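Local coordinates for protein glycosyl hydrolase family 26 (Bacteroides ovatus, PDB 4ZXO) that probably hydrolyses the beta-mannosidic linkages in the backbone of galactomannan, acting as a beta-mannanase of glycoside hydrolase family 26, at residues 62-67 with 99-104; 66-71 with 140-145; 160-165 with 204-209. All blocks are in the same frame, centred on the assembly; numbering follows the deposited sequence.

Contacts 1 and 3 are two seams of one barrel wall: strands 97-101 and 159-162 are neighbours, with Leu100 O accepting from Arg162 N at 2.8 Å and Ser99 OG hydrogen-bonded to Val160 O. Their centres lie about 10 Å apart. At the carboxyl ends of the strands, where hydrolases built on a TIM barrel usually hold their active site, His103 and His165 meet edge-to-face, with NE2 of each 3.3 Å from the other's. Contact 2 continues outward from contact 1, sharing Gly66 and Glu67; its centre is about 10 Å from that of contact 1 and about 16 Å from that of contact 3. There Val142 packs against both Trp102 and Phe161.

Contact 1. Residues 62-67 with 99-104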
loop_
_atom_site.group_PDB
_atom_site.type_symbol
_atom_site.label_atom_id
_atom_site.label_comp_id
_atom_site.label_asym_id
_atom_site.label_seq_id
_atom_site.Cartn_x
_atom_site.Cartn_y
_atom_site.Cartn_z
ATOM N N SER A 62 5.223 4.293 0.967
ATOM C CA SER A 62 3.775 4.561 0.970
ATOM C C SER A 62 3.471 5.679 1.932
ATOM O O SER A 62 4.218 5.959 2.883
ATOM C CB SER A 62 2.944 3.280 1.324
ATOM O OG SER A 62 3.310 2.747 2.580
ATOM N N PHE A 63 2.334 6.301 1.691
ATOM C CA PHE A 63 1.855 7.396 2.516
ATOM C C PHE A 63 0.344 7.285 2.556
ATOM O O PHE A 63 -0.232 6.514 1.794
ATOM C CB PHE A 63 2.292 8.781 1.969
ATOM C CG PHE A 63 3.780 8.892 1.681
ATOM C CD1 PHE A 63 4.686 9.267 2.689
ATOM C CD2 PHE A 63 4.260 8.588 0.418
ATOM C CE1 PHE A 63 6.028 9.335 2.418
ATOM C CE2 PHE A 63 5.621 8.669 0.103
ATOM C CZ PHE A 63 6.517 9.036 1.118
ATOM N N ASP A 64 -0.304 8.069 3.413
ATOM C CA ASP A 64 -1.770 7.952 3.559
ATOM C C ASP A 64 -2.448 9.252 3.236
ATOM O O ASP A 64 -1.948 10.330 3.569
ATOM C CB ASP A 64 -2.115 7.499 4.971
ATOM C CG ASP A 64 -3.483 6.797 5.036
ATOM O OD1 ASP A 64 -3.491 5.552 4.903
ATOM O OD2 ASP A 64 -4.542 7.474 5.106
ATOM N N LEU A 65 -3.580 9.142 2.538
ATOM C CA LEU A 65 -4.368 10.329 2.175
ATOM C C LEU A 65 -5.539 10.607 3.137
ATOM O O LEU A 65 -6.297 11.538 2.919
ATOM C CB LEU A 65 -4.887 10.213 0.753
ATOM C CG LEU A 65 -3.806 10.106 -0.295
ATOM C CD1 LEU A 65 -4.425 10.053 -1.707
ATOM C CD2 LEU A 65 -2.737 11.240 -0.163
ATOM N N GLY A 66 -5.648 9.843 4.220
ATOM C CA GLY A 66 -6.734 10.055 5.159
ATOM C C GLY A 66 -6.800 11.501 5.600
ATOM O O GLY A 66 -5.774 12.101 5.981
ATOM N N GLU A 67 -8.024 12.039 5.537
ATOM C CA GLU A 67 -8.432 13.440 5.856
ATOM C C GLU A 67 -8.213 14.401 4.707
ATOM O O GLU A 67 -8.618 15.551 4.807
ATOM C CB GLU A 67 -7.787 13.979 7.152
ATOM C CG GLU A 67 -8.165 13.114 8.354
ATOM C CD GLU A 67 -7.784 13.736 9.673
ATOM O OE1 GLU A 67 -7.452 14.946 9.746
ATOM O OE2 GLU A 67 -7.857 13.035 10.681
ATOM N N SER A 99 3.172 4.047 -3.162
ATOM C CA SER A 99 1.819 3.565 -2.935
ATOM C C SER A 99 1.103 4.483 -1.959
ATOM O O SER A 99 1.745 5.119 -1.108
ATOM C CB SER A 99 1.836 2.127 -2.392
ATOM O OG SER A 99 0.493 1.651 -2.248
ATOM N N LEU A 100 -0.207 4.632 -2.108
ATOM C CA LEU A 100 -0.987 5.490 -1.193
ATOM C C LEU A 100 -2.167 4.709 -0.643
ATOM O O LEU A 100 -2.917 4.100 -1.448
ATOM C CB LEU A 100 -1.521 6.732 -1.927
ATOM C CG LEU A 100 -0.379 7.622 -2.414
ATOM C CD1 LEU A 100 -0.975 8.696 -3.338
ATOM C CD2 LEU A 100 0.340 8.320 -1.257
ATOM N N SER A 101 -2.321 4.702 0.669
ATOM C CA SER A 101 -3.526 4.172 1.270
ATOM C C SER A 101 -4.456 5.328 1.650
ATOM O O SER A 101 -4.093 6.499 1.491
ATOM C CB SER A 101 -3.187 3.310 2.492
ATOM O OG SER A 101 -2.243 3.976 3.301
ATOM N N TRP A 102 -5.653 5.012 2.129
ATOM C CA TRP A 102 -6.645 6.062 2.391
ATOM C C TRP A 102 -7.470 5.688 3.598
ATOM O O TRP A 102 -8.553 5.054 3.459
ATOM C CB TRP A 102 -7.580 6.240 1.150
ATOM C CG TRP A 102 -8.441 7.473 1.210
ATOM C CD1 TRP A 102 -8.240 8.606 1.971
ATOM C CD2 TRP A 102 -9.626 7.701 0.450
ATOM N NE1 TRP A 102 -9.263 9.511 1.735
ATOM C CE2 TRP A 102 -10.123 8.977 0.815
ATOM C CE3 TRP A 102 -10.335 6.929 -0.470
ATOM C CZ2 TRP A 102 -11.294 9.523 0.274
ATOM C CZ3 TRP A 102 -11.504 7.476 -1.038
ATOM C CH2 TRP A 102 -11.973 8.787 -0.667
ATOM N N HIS A 103 -6.988 6.078 4.778
ATOM C CA HIS A 103 -7.805 5.867 5.972
ATOM C C HIS A 103 -8.850 7.012 6.064
ATOM O O HIS A 103 -8.717 7.990 6.858
ATOM C CB HIS A 103 -6.924 5.807 7.232
ATOM C CG HIS A 103 -6.188 4.520 7.386
ATOM N ND1 HIS A 103 -5.035 4.218 6.684
ATOM C CD2 HIS A 103 -6.394 3.486 8.235
ATOM C CE1 HIS A 103 -4.577 3.039 7.090
ATOM N NE2 HIS A 103 -5.392 2.570 8.020
ATOM N N VAL A 104 -9.876 6.876 5.229
ATOM C CA VAL A 104 -10.876 7.922 5.036
ATOM C C VAL A 104 -11.843 7.985 6.215
ATOM O O VAL A 104 -12.203 6.954 6.831
ATOM C CB VAL A 104 -11.628 7.653 3.703
ATOM C CG1 VAL A 104 -12.202 6.209 3.632
ATOM C CG2 VAL A 104 -12.692 8.686 3.333
#
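Asp64 meets Ser101 and His103 through both oxygens of its carboxylate. OD1 takes Ser101 OG at 2.6 Å and His103 ND1 at 2.7 Å, reached from opposite faces of the carboxylate plane. The imidazole aims its N-H within its own ring plane, yet stands above that of the acid, the two planes 46° apart. OD2 accepts His103 N through its syn lone pair at 2.8 Å, and Gly66 N on the anti side, which closes an Asx turn. Four donors thus fix the rotation of this buried group. Behind it, strands 60-64 and 97-101 pair in parallel as a beta-alpha-beta unit of the TIM barrel, helix 81-93 crossing between them; Phe63 N to Ser99 O, Ser101 N to Phe63 O and Leu65 N to Ser101 O are the rungs. On the face that carries Phe63 and Leu100, Leu100 CD2 lies 3.8 Å from Phe63 CB, at the ring edge. Leu65, just past the strand, adds its CD1 to Leu100 CD1 at 4.1 Å, and Trp102 CD1 lies 3.6 Å from Leu65 C. Glu67 is the loose side: partly exposed, its CB directed away, its N 4.3 Å from His103 O.

Contact 2. Residues 66-71 with 140-145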
loop_
_atom_site.group_PDB
_atom_site.type_symbol
_atom_site.label_atom_id
_atom_site.label_comp_id
_atom_site.label_asym_id
_atom_site.label_seq_id
_atom_site.Cartn_x
_atom_site.Cartn_y
_atom_site.Cartn_z
ATOM N N GLY A 66 -5.648 9.843 4.220
ATOM C CA GLY A 66 -6.734 10.055 5.159
ATOM C C GLY A 66 -6.800 11.501 5.600
ATOM O O GLY A 66 -5.774 12.101 5.981
ATOM N N GLU A 67 -8.024 12.039 5.537
ATOM C CA GLU A 67 -8.432 13.440 5.856
ATOM C C GLU A 67 -8.213 14.401 4.707
ATOM O O GLU A 67 -8.618 15.551 4.807
ATOM C CB GLU A 67 -7.787 13.979 7.152
ATOM C CG GLU A 67 -8.165 13.114 8.354
ATOM C CD GLU A 67 -7.784 13.736 9.673
ATOM O OE1 GLU A 67 -7.452 14.946 9.746
ATOM O OE2 GLU A 67 -7.857 13.035 10.681
ATOM N N ILE A 68 -7.684 13.965 3.561
ATOM C CA ILE A 68 -7.693 14.869 2.405
ATOM C C ILE A 68 -9.111 15.262 2.078
ATOM O O ILE A 68 -9.360 16.412 1.625
ATOM C CB ILE A 68 -6.961 14.260 1.174
ATOM C CG1 ILE A 68 -6.549 15.410 0.189
ATOM C CG2 ILE A 68 -7.833 13.162 0.498
ATOM C CD1 ILE A 68 -5.427 15.041 -0.706
ATOM N N GLU A 69 -10.055 14.362 2.347
ATOM C CA GLU A 69 -11.467 14.607 2.051
ATOM C C GLU A 69 -12.041 15.762 2.864
ATOM O O GLU A 69 -13.125 16.286 2.503
ATOM C CB GLU A 69 -12.287 13.349 2.336
ATOM C CG GLU A 69 -12.172 12.785 3.781
ATOM C CD GLU A 69 -10.938 11.915 4.036
ATOM O OE1 GLU A 69 -10.022 11.858 3.185
ATOM O OE2 GLU A 69 -10.875 11.315 5.157
ATOM N N LEU A 70 -11.392 16.089 3.997
ATOM C CA LEU A 70 -11.837 17.212 4.839
ATOM C C LEU A 70 -11.366 18.563 4.341
ATOM O O LEU A 70 -11.752 19.598 4.895
ATOM C CB LEU A 70 -11.365 17.032 6.243
ATOM C CG LEU A 70 -11.818 15.735 6.912
ATOM C CD1 LEU A 70 -11.379 15.675 8.388
ATOM C CD2 LEU A 70 -13.314 15.540 6.878
ATOM N N GLY A 71 -10.560 18.599 3.306
ATOM C CA GLY A 71 -10.150 19.900 2.742
ATOM C C GLY A 71 -9.075 20.660 3.514
ATOM O O GLY A 71 -8.808 21.847 3.236
ATOM N N ASP A 140 -13.175 12.847 -5.355
ATOM C CA ASP A 140 -12.657 13.854 -6.258
ATOM C C ASP A 140 -11.499 14.593 -5.601
ATOM O O ASP A 140 -10.566 15.022 -6.279
ATOM C CB ASP A 140 -13.766 14.856 -6.667
ATOM C CG ASP A 140 -14.726 14.273 -7.666
ATOM O OD1 ASP A 140 -14.518 13.123 -8.154
ATOM O OD2 ASP A 140 -15.648 15.010 -8.076
ATOM N N ARG A 141 -11.531 14.717 -4.280
ATOM C CA ARG A 141 -10.432 15.381 -3.554
ATOM C C ARG A 141 -9.183 14.524 -3.621
ATOM O O ARG A 141 -8.064 15.033 -3.832
ATOM C CB ARG A 141 -10.835 15.678 -2.071
ATOM C CG ARG A 141 -11.871 16.866 -1.987
ATOM C CD ARG A 141 -12.512 17.166 -0.596
ATOM N NE ARG A 141 -12.786 18.605 -0.514
ATOM C CZ ARG A 141 -13.502 19.208 0.433
ATOM N NH1 ARG A 141 -13.620 20.535 0.389
ATOM N NH2 ARG A 141 -14.082 18.509 1.432
ATOM N N VAL A 142 -9.346 13.211 -3.467
ATOM C CA VAL A 142 -8.232 12.291 -3.756
ATOM C C VAL A 142 -7.763 12.423 -5.212
ATOM O O VAL A 142 -6.556 12.508 -5.495
ATOM C CB VAL A 142 -8.662 10.823 -3.491
ATOM C CG1 VAL A 142 -7.600 9.841 -4.059
ATOM C CG2 VAL A 142 -8.867 10.611 -1.984
ATOM N N ALA A 143 -8.708 12.449 -6.158
ATOM C CA ALA A 143 -8.324 12.570 -7.578
ATOM C C ALA A 143 -7.465 13.826 -7.834
ATOM O O ALA A 143 -6.394 13.761 -8.495
ATOM C CB ALA A 143 -9.578 12.576 -8.458
ATOM N N ASP A 144 -7.901 14.958 -7.281
ATOM C CA ASP A 144 -7.142 16.194 -7.473
ATOM C C ASP A 144 -5.720 16.117 -6.875
ATOM O O ASP A 144 -4.755 16.627 -7.490
ATOM C CB ASP A 144 -7.866 17.364 -6.834
ATOM C CG ASP A 144 -9.095 17.791 -7.598
ATOM O OD1 ASP A 144 -9.220 17.444 -8.795
ATOM O OD2 ASP A 144 -9.930 18.479 -6.983
ATOM N N PHE A 145 -5.570 15.441 -5.723
ATOM C CA PHE A 145 -4.233 15.251 -5.186
ATOM C C PHE A 145 -3.390 14.386 -6.129
ATOM O O PHE A 145 -2.242 14.705 -6.421
ATOM C CB PHE A 145 -4.275 14.630 -3.808
ATOM C CG PHE A 145 -2.912 14.488 -3.221
ATOM C CD1 PHE A 145 -2.277 15.568 -2.668
ATOM C CD2 PHE A 145 -2.253 13.279 -3.232
ATOM C CE1 PHE A 145 -0.989 15.434 -2.124
ATOM C CE2 PHE A 145 -0.966 13.136 -2.685
ATOM C CZ PHE A 145 -0.347 14.224 -2.145
#
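Ile68 and Glu69, in the short 3-10 turn 68-70 of the loop that follows barrel strand 60-64, lean on helix 132-147 through Arg141, Val142 and Phe145. Ile68 points toward the helix and reaches it with two branches. Its CD1 presses on Phe145 CB at 3.3 Å, a tight fit, and also lies 3.6 Å from Phe145 CG; the other branch, CG2, meets Val142 CG2 at 3.7 Å. Ile68 crosses both partners at about a right angle. CG1 runs anti to the backbone N (chi1 -160°), the branch that carries CD1 to Phe145. Phe81, at the start of helix 81-93, touches both Ile68 and Phe145, so the apolar patch ties a loop at the carboxyl end of the barrel strands to two of the helices that surround a TIM barrel. The polar half belongs to Arg141. NH2 donates to Glu69 O at 2.6 Å, a short but bent bond with 138° at the hydrogen; the donor stands above the carbonyl plane, and the oxygen is itself tilted from the guanidinium plane. Arg141 CD comes within 3.3 Å of the same oxygen. Gly71 CA lies 4.1 Å above the guanidinium, over its centre, at a spot where a side chain would come close to NH1. A salt bridge from NH2 to Glu137, one turn earlier on the helix, further steadies the group. The Glu69 carboxylate is bonded elsewhere, OE1 to Trp102 NE1 and OE2 to Arg105 N.

Contact 3. Residues 160-165 with 204-209; sequences VFRPWH and LLAYSP
Phe161 and Leu205 pair in the middle of two parallel strands, and the backbone bonds come first. Phe161 N donates to Leu204 O at 2.8 Å, and Phe161 O accepts Ala206 N at 2.9 Å, the alternation expected of a parallel pair. The apolar contacts split between the two faces of the sheet. On one, Phe161 CD2 and Leu205 CD2 touch at 3.7 Å, the two side chains lying side by side and pointing the same way; Leu205 also touches Trp188 of helix 181-197. On the other, Val160 CG1 sits 3.6 Å from Ala206 CB. These are adjoining strands of the TIM barrel, so this second face looks into its interior, where strand 231-235 supplies Val231 against Ala206. The polar contacts gather where the strands give way to loops. Arg162 NH1 donates to Ser208 OG at 3.0 Å, the oxygen close to the guanidinium plane. The chain bends at chi3 (63°), which swings NE out of the extended line, and the guanidinium also forms salt bridges with Asp235 and Glu270. A leucine in place of Arg162 would probably leave both of these acids without this cationic mate and Ser208 OG without the N-H it accepts. Ser208 OG in turn donates to water 1, which gives its own hydrogens to Pro163 O and to Ala206 O at 2.7 Å. Water 2 bridges Ser208 N and Trp164 O. His165 packs its CB 3.1 Å from Ser208 OG, a close approach.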
loop_
_atom_site.group_PDB
_atom_site.type_symbol
_atom_site.label_atom_id
_atom_site.label_comp_id
_atom_site.label_asym_id
_atom_site.label_seq_id
_atom_site.Cartn_x
_atom_site.Cartn_y
_atom_site.Cartn_z
ATOM N N VAL A 160 0.514 3.388 -6.852
ATOM C CA VAL A 160 -0.384 2.267 -6.544
ATOM C C VAL A 160 -1.317 2.731 -5.441
ATOM O O VAL A 160 -0.886 2.917 -4.311
ATOM C CB VAL A 160 0.365 1.004 -6.121
ATOM C CG1 VAL A 160 -0.629 -0.137 -5.718
ATOM C CG2 VAL A 160 1.308 0.562 -7.259
ATOM N N PHE A 161 -2.591 2.928 -5.763
ATOM C CA PHE A 161 -3.552 3.465 -4.797
ATOM C C PHE A 161 -4.334 2.267 -4.218
ATOM O O PHE A 161 -4.798 1.383 -4.981
ATOM C CB PHE A 161 -4.473 4.444 -5.495
ATOM C CG PHE A 161 -5.528 5.071 -4.618
ATOM C CD1 PHE A 161 -5.201 5.622 -3.380
ATOM C CD2 PHE A 161 -6.852 5.177 -5.082
ATOM C CE1 PHE A 161 -6.198 6.206 -2.564
ATOM C CE2 PHE A 161 -7.840 5.812 -4.283
ATOM C CZ PHE A 161 -7.507 6.330 -3.041
ATOM N N ARG A 162 -4.407 2.202 -2.893
ATOM C CA ARG A 162 -4.902 1.009 -2.186
ATOM C C ARG A 162 -5.976 1.397 -1.201
ATOM O O ARG A 162 -5.762 1.301 0.026
ATOM C CB ARG A 162 -3.690 0.345 -1.467
ATOM C CG ARG A 162 -3.968 -0.987 -0.879
ATOM C CD ARG A 162 -2.677 -1.589 -0.329
ATOM N NE ARG A 162 -2.116 -0.808 0.763
ATOM C CZ ARG A 162 -2.348 -1.061 2.071
ATOM N NH1 ARG A 162 -3.229 -2.012 2.439
ATOM N NH2 ARG A 162 -1.769 -0.308 3.017
ATOM N N PRO A 163 -7.135 1.840 -1.677
ATOM C CA PRO A 163 -8.204 2.261 -0.773
ATOM C C PRO A 163 -8.979 1.021 -0.268
ATOM O O PRO A 163 -8.797 -0.073 -0.812
ATOM C CB PRO A 163 -9.103 3.119 -1.684
ATOM C CG PRO A 163 -8.980 2.402 -3.026
ATOM C CD PRO A 163 -7.485 2.088 -3.094
ATOM N N TRP A 164 -9.844 1.205 0.719
ATOM C CA TRP A 164 -10.827 0.160 1.092
ATOM C C TRP A 164 -10.136 -1.134 1.493
ATOM O O TRP A 164 -10.582 -2.250 1.180
ATOM C CB TRP A 164 -11.810 -0.132 -0.065
ATOM C CG TRP A 164 -12.368 1.121 -0.727
ATOM C CD1 TRP A 164 -12.302 1.446 -2.066
ATOM C CD2 TRP A 164 -13.007 2.235 -0.074
ATOM N NE1 TRP A 164 -12.867 2.678 -2.283
ATOM C CE2 TRP A 164 -13.301 3.191 -1.087
ATOM C CE3 TRP A 164 -13.328 2.533 1.273
ATOM C CZ2 TRP A 164 -13.953 4.393 -0.807
ATOM C CZ3 TRP A 164 -13.968 3.739 1.544
ATOM C CH2 TRP A 164 -14.245 4.654 0.512
ATOM N N HIS A 165 -9.028 -0.991 2.197
ATOM C CA HIS A 165 -8.202 -2.153 2.543
ATOM C C HIS A 165 -8.761 -2.958 3.740
ATOM O O HIS A 165 -9.617 -2.501 4.496
ATOM C CB HIS A 165 -6.752 -1.672 2.791
ATOM C CG HIS A 165 -6.572 -0.811 3.996
ATOM N ND1 HIS A 165 -7.207 0.407 4.166
ATOM C CD2 HIS A 165 -5.726 -0.954 5.053
ATOM C CE1 HIS A 165 -6.798 0.940 5.308
ATOM N NE2 HIS A 165 -5.885 0.139 5.853
ATOM N N LEU A 204 -2.618 2.789 -10.413
ATOM C CA LEU A 204 -2.872 1.348 -10.400
ATOM C C LEU A 204 -3.634 1.071 -9.117
ATOM O O LEU A 204 -3.250 1.584 -8.080
ATOM C CB LEU A 204 -1.582 0.538 -10.388
ATOM C CG LEU A 204 -0.729 0.832 -11.633
ATOM C CD1 LEU A 204 0.568 0.073 -11.560
ATOM C CD2 LEU A 204 -1.501 0.461 -12.895
ATOM N N LEU A 205 -4.661 0.243 -9.159
ATOM C CA LEU A 205 -5.451 -0.017 -7.940
ATOM C C LEU A 205 -5.086 -1.339 -7.296
ATOM O O LEU A 205 -5.007 -2.360 -7.981
ATOM C CB LEU A 205 -6.970 -0.012 -8.290
ATOM C CG LEU A 205 -7.472 1.364 -8.700
ATOM C CD1 LEU A 205 -8.961 1.269 -9.090
ATOM C CD2 LEU A 205 -7.251 2.442 -7.600
ATOM N N ALA A 206 -4.894 -1.360 -5.978
ATOM C CA ALA A 206 -4.521 -2.596 -5.280
ATOM C C ALA A 206 -5.621 -2.988 -4.290
ATOM O O ALA A 206 -6.133 -2.143 -3.515
ATOM C CB ALA A 206 -3.170 -2.415 -4.505
ATOM N N TYR A 207 -5.926 -4.271 -4.316
ATOM C CA TYR A 207 -6.902 -4.921 -3.462
ATOM C C TYR A 207 -6.161 -5.575 -2.315
ATOM O O TYR A 207 -5.131 -6.219 -2.563
ATOM C CB TYR A 207 -7.626 -5.948 -4.325
ATOM C CG TYR A 207 -8.709 -6.816 -3.746
ATOM C CD1 TYR A 207 -10.002 -6.308 -3.539
ATOM C CD2 TYR A 207 -8.483 -8.194 -3.536
ATOM C CE1 TYR A 207 -11.037 -7.135 -3.092
ATOM C CE2 TYR A 207 -9.495 -9.031 -3.084
ATOM C CZ TYR A 207 -10.797 -8.502 -2.903
ATOM O OH TYR A 207 -11.842 -9.263 -2.452
ATOM N N SER A 208 -6.604 -5.414 -1.057
ATOM C CA SER A 208 -5.710 -5.836 0.056
ATOM C C SER A 208 -6.428 -6.229 1.356
ATOM O O SER A 208 -6.270 -5.585 2.400
ATOM C CB SER A 208 -4.651 -4.722 0.336
ATOM O OG SER A 208 -5.219 -3.484 0.748
ATOM N N PRO A 209 -7.195 -7.303 1.311
ATOM C CA PRO A 209 -7.772 -7.841 2.546
ATOM C C PRO A 209 -6.690 -8.493 3.402
ATOM O O PRO A 209 -5.566 -8.720 2.930
ATOM C CB PRO A 209 -8.766 -8.907 2.038
ATOM C CG PRO A 209 -8.067 -9.443 0.826
ATOM C CD PRO A 209 -7.492 -8.157 0.139
HETATM O O HOH W 1 -7.192 -2.346 -0.996
HETATM O O HOH W 2 -9.019 -4.587 0.065
#